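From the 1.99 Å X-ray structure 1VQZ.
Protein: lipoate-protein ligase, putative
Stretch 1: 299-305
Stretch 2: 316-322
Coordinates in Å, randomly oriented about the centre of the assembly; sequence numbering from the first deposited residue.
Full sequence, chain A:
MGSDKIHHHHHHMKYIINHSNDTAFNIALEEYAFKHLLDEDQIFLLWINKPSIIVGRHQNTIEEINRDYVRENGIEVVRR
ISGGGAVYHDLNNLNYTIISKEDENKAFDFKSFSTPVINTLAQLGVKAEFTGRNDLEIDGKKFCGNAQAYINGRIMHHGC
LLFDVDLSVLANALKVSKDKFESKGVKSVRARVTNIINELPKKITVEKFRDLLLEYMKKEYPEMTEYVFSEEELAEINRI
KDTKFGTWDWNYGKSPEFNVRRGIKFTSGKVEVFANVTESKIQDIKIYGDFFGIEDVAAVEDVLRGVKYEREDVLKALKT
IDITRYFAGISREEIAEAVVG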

# COMPACT_ATOMS: atom_id res chain seq x y z
N ALA A 299 -6.97 10.41 -11.42
CA ALA A 299 -6.75 11.81 -11.76
C ALA A 299 -5.93 12.03 -13.02
O ALA A 299 -6.18 12.96 -13.77
CB ALA A 299 -6.12 12.55 -10.59
N VAL A 300 -4.96 11.17 -13.29
CA VAL A 300 -4.18 11.25 -14.51
C VAL A 300 -5.01 10.77 -15.73
O VAL A 300 -5.06 11.43 -16.79
CB VAL A 300 -2.87 10.46 -14.36
CG1 VAL A 300 -2.04 10.51 -15.62
CG2 VAL A 300 -2.08 10.97 -13.14
N GLU A 301 -5.68 9.62 -15.58
CA GLU A 301 -6.68 9.16 -16.55
C GLU A 301 -7.60 10.32 -16.89
O GLU A 301 -7.87 10.55 -18.06
CB GLU A 301 -7.49 7.98 -15.99
CG GLU A 301 -6.64 6.72 -15.76
CD GLU A 301 -7.30 5.67 -14.87
OE1 GLU A 301 -8.42 5.90 -14.35
OE2 GLU A 301 -6.66 4.62 -14.65
N ASP A 302 -8.05 11.07 -15.87
CA ASP A 302 -9.06 12.11 -16.11
C ASP A 302 -8.55 13.25 -16.99
O ASP A 302 -9.28 13.74 -17.85
CB ASP A 302 -9.63 12.64 -14.81
CG ASP A 302 -10.51 11.63 -14.08
OD1 ASP A 302 -10.88 10.56 -14.64
OD2 ASP A 302 -10.82 11.90 -12.91
N VAL A 303 -7.30 13.63 -16.80
CA VAL A 303 -6.69 14.72 -17.55
C VAL A 303 -6.34 14.28 -18.96
O VAL A 303 -6.19 15.12 -19.83
CB VAL A 303 -5.43 15.34 -16.81
CG1 VAL A 303 -4.22 14.44 -16.83
CG2 VAL A 303 -5.04 16.67 -17.44
N LEU A 304 -6.25 12.98 -19.22
CA LEU A 304 -5.83 12.51 -20.54
C LEU A 304 -6.99 12.23 -21.47
O LEU A 304 -6.84 12.22 -22.69
CB LEU A 304 -4.93 11.28 -20.42
CG LEU A 304 -3.50 11.57 -19.93
CD1 LEU A 304 -2.71 10.32 -19.83
CD2 LEU A 304 -2.74 12.61 -20.77
N ARG A 305 -8.15 11.99 -20.87
CA ARG A 305 -9.38 11.76 -21.59
C ARG A 305 -9.73 12.99 -22.47
O ARG A 305 -9.73 14.10 -22.00
CB ARG A 305 -10.50 11.45 -20.60
CG ARG A 305 -11.40 10.33 -21.03
CD ARG A 305 -12.39 9.96 -19.96
NE ARG A 305 -11.96 8.80 -19.18
CZ ARG A 305 -11.63 8.81 -17.89
NH1 ARG A 305 -11.63 9.93 -17.18
NH2 ARG A 305 -11.26 7.66 -17.34
N LYS A 316 1.96 17.69 -22.84
CA LYS A 316 1.41 18.99 -22.48
C LYS A 316 0.34 18.88 -21.36
O LYS A 316 0.36 19.61 -20.38
CB LYS A 316 0.86 19.67 -23.74
CG LYS A 316 0.63 21.11 -23.63
CD LYS A 316 0.78 21.84 -24.98
CE LYS A 316 0.38 23.32 -24.84
NZ LYS A 316 1.05 24.22 -25.87
N ALA A 317 -0.54 17.90 -21.50
CA ALA A 317 -1.56 17.62 -20.49
C ALA A 317 -0.93 17.20 -19.16
O ALA A 317 -1.37 17.62 -18.04
CB ALA A 317 -2.54 16.51 -20.97
N LEU A 318 0.11 16.40 -19.24
CA LEU A 318 0.75 15.92 -18.03
C LEU A 318 1.47 17.04 -17.27
O LEU A 318 1.64 16.98 -16.03
CB LEU A 318 1.68 14.77 -18.32
CG LEU A 318 1.04 13.44 -18.76
CD1 LEU A 318 2.17 12.47 -19.16
CD2 LEU A 318 0.20 12.85 -17.65
N LYS A 319 1.94 18.05 -18.00
CA LYS A 319 2.57 19.23 -17.38
C LYS A 319 1.55 20.19 -16.75
O LYS A 319 1.96 21.24 -16.25
CB LYS A 319 3.46 20.00 -18.38
CG LYS A 319 4.39 19.12 -19.16
CD LYS A 319 5.49 19.76 -19.88
CE LYS A 319 6.79 19.69 -19.06
NZ LYS A 319 7.03 18.33 -18.43
N THR A 320 0.26 19.85 -16.76
CA THR A 320 -0.77 20.64 -16.06
C THR A 320 -1.11 20.02 -14.69
O THR A 320 -2.01 20.51 -13.99
CB THR A 320 -2.07 20.80 -16.86
OG1 THR A 320 -2.73 19.54 -16.98
CG2 THR A 320 -1.81 21.37 -18.22
N ILE A 321 -0.39 18.99 -14.30
CA ILE A 321 -0.61 18.32 -12.99
C ILE A 321 0.70 17.99 -12.33
O ILE A 321 1.72 17.90 -13.00
CB ILE A 321 -1.43 17.03 -13.16
CG1 ILE A 321 -0.70 16.03 -14.09
CG2 ILE A 321 -2.81 17.39 -13.67
CD1 ILE A 321 -1.00 14.61 -13.83
N ASP A 322 0.65 17.83 -11.01
CA ASP A 322 1.75 17.34 -10.22
C ASP A 322 1.94 15.82 -10.33
O ASP A 322 1.31 15.02 -9.63
CB ASP A 322 1.54 17.74 -8.77
CG ASP A 322 2.75 17.48 -7.90
OD1 ASP A 322 3.75 16.93 -8.40
OD2 ASP A 322 2.66 17.85 -6.72

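Two helical segments of one chain of this putative lipoate-protein ligase meet through apolar side chains, with no hydrogen bond crossing between them. Residues 299-304 continue a helix that begins earlier in the chain, and Arg305 is the first residue to leave helical phi/psi. The second stretch carries helix at 316-318 and then a type I beta turn from Leu318 to Ile321. The backbones come nearest at Val303 and Ala317, whose CA atoms lie 6.6 Å apart; Ala317 brings only a CB methyl to the contact. About 276 Å² is buried in all.

Val303 and Ala317 both direct CA-to-CB toward the other stretch. With chi1 at 72° (p), Val303 sets CG2 4.3 Å from Ala317 CB and 3.8 Å from Ala317 O, while its CG1 lies 4.4 Å from Ile321 CD1. Val303 CG2 also rests 3.7 Å from Thr320 OG1, a van der Waals contact with a hydroxyl that is already engaged: Thr320, chi1 68° (p), turns OG1 back to donate to Ala317 O at 2.6 Å. Ala317 O also accepts from Thr320 N at 3.0 Å, so the polar groups beside the valine methyl are paired within their own stretch.

Leu304 and Leu318 leave their backbones sideways, yet the ends of both side chains come nearer to the other stretch. They share an m,t conformation (chi1/chi2 of -74°/180° and -69°/173°), a common leucine rotamer on helices. This extension lets Leu304 CD2 reach Ala317 CB at 3.9 Å and Leu318 CD2 at 4.3 Å. Val300, also sideways, adopts chi1 180° (t), the usual helical choice for valine, and uses both methyls: CG1 lies 3.8 Å from Leu318 CD2, and CG2 lies 3.9 Å from Ile321 CD1. Ile321 stands beyond the helix in an extended backbone conformation (phi/psi -138°/158°). Its CA-to-CB bond points toward the first stretch, and chi1 60° (p) with chi2 152° (t) carries CD1 to the methyls of Val300 and Val303. These contacts are van der Waals packing of aliphatic groups, which also removes part of their surface from solvent.

Charged side chains stay out of this contact. Asp302 (chi1 -70°, m) and Arg305 form a salt bridge within the first stretch, Arg305 NH1 donating to Asp302 OD1 at 2.7 Å and 157°. Arg305 meets it with chi1 at -138° and chi3 at -98°, both between wells; its NE and NH2 are hydrogen-bonded elsewhere in the structure. Lys316, Lys319 and Asp322 are exposed and out of reach of the first stretch.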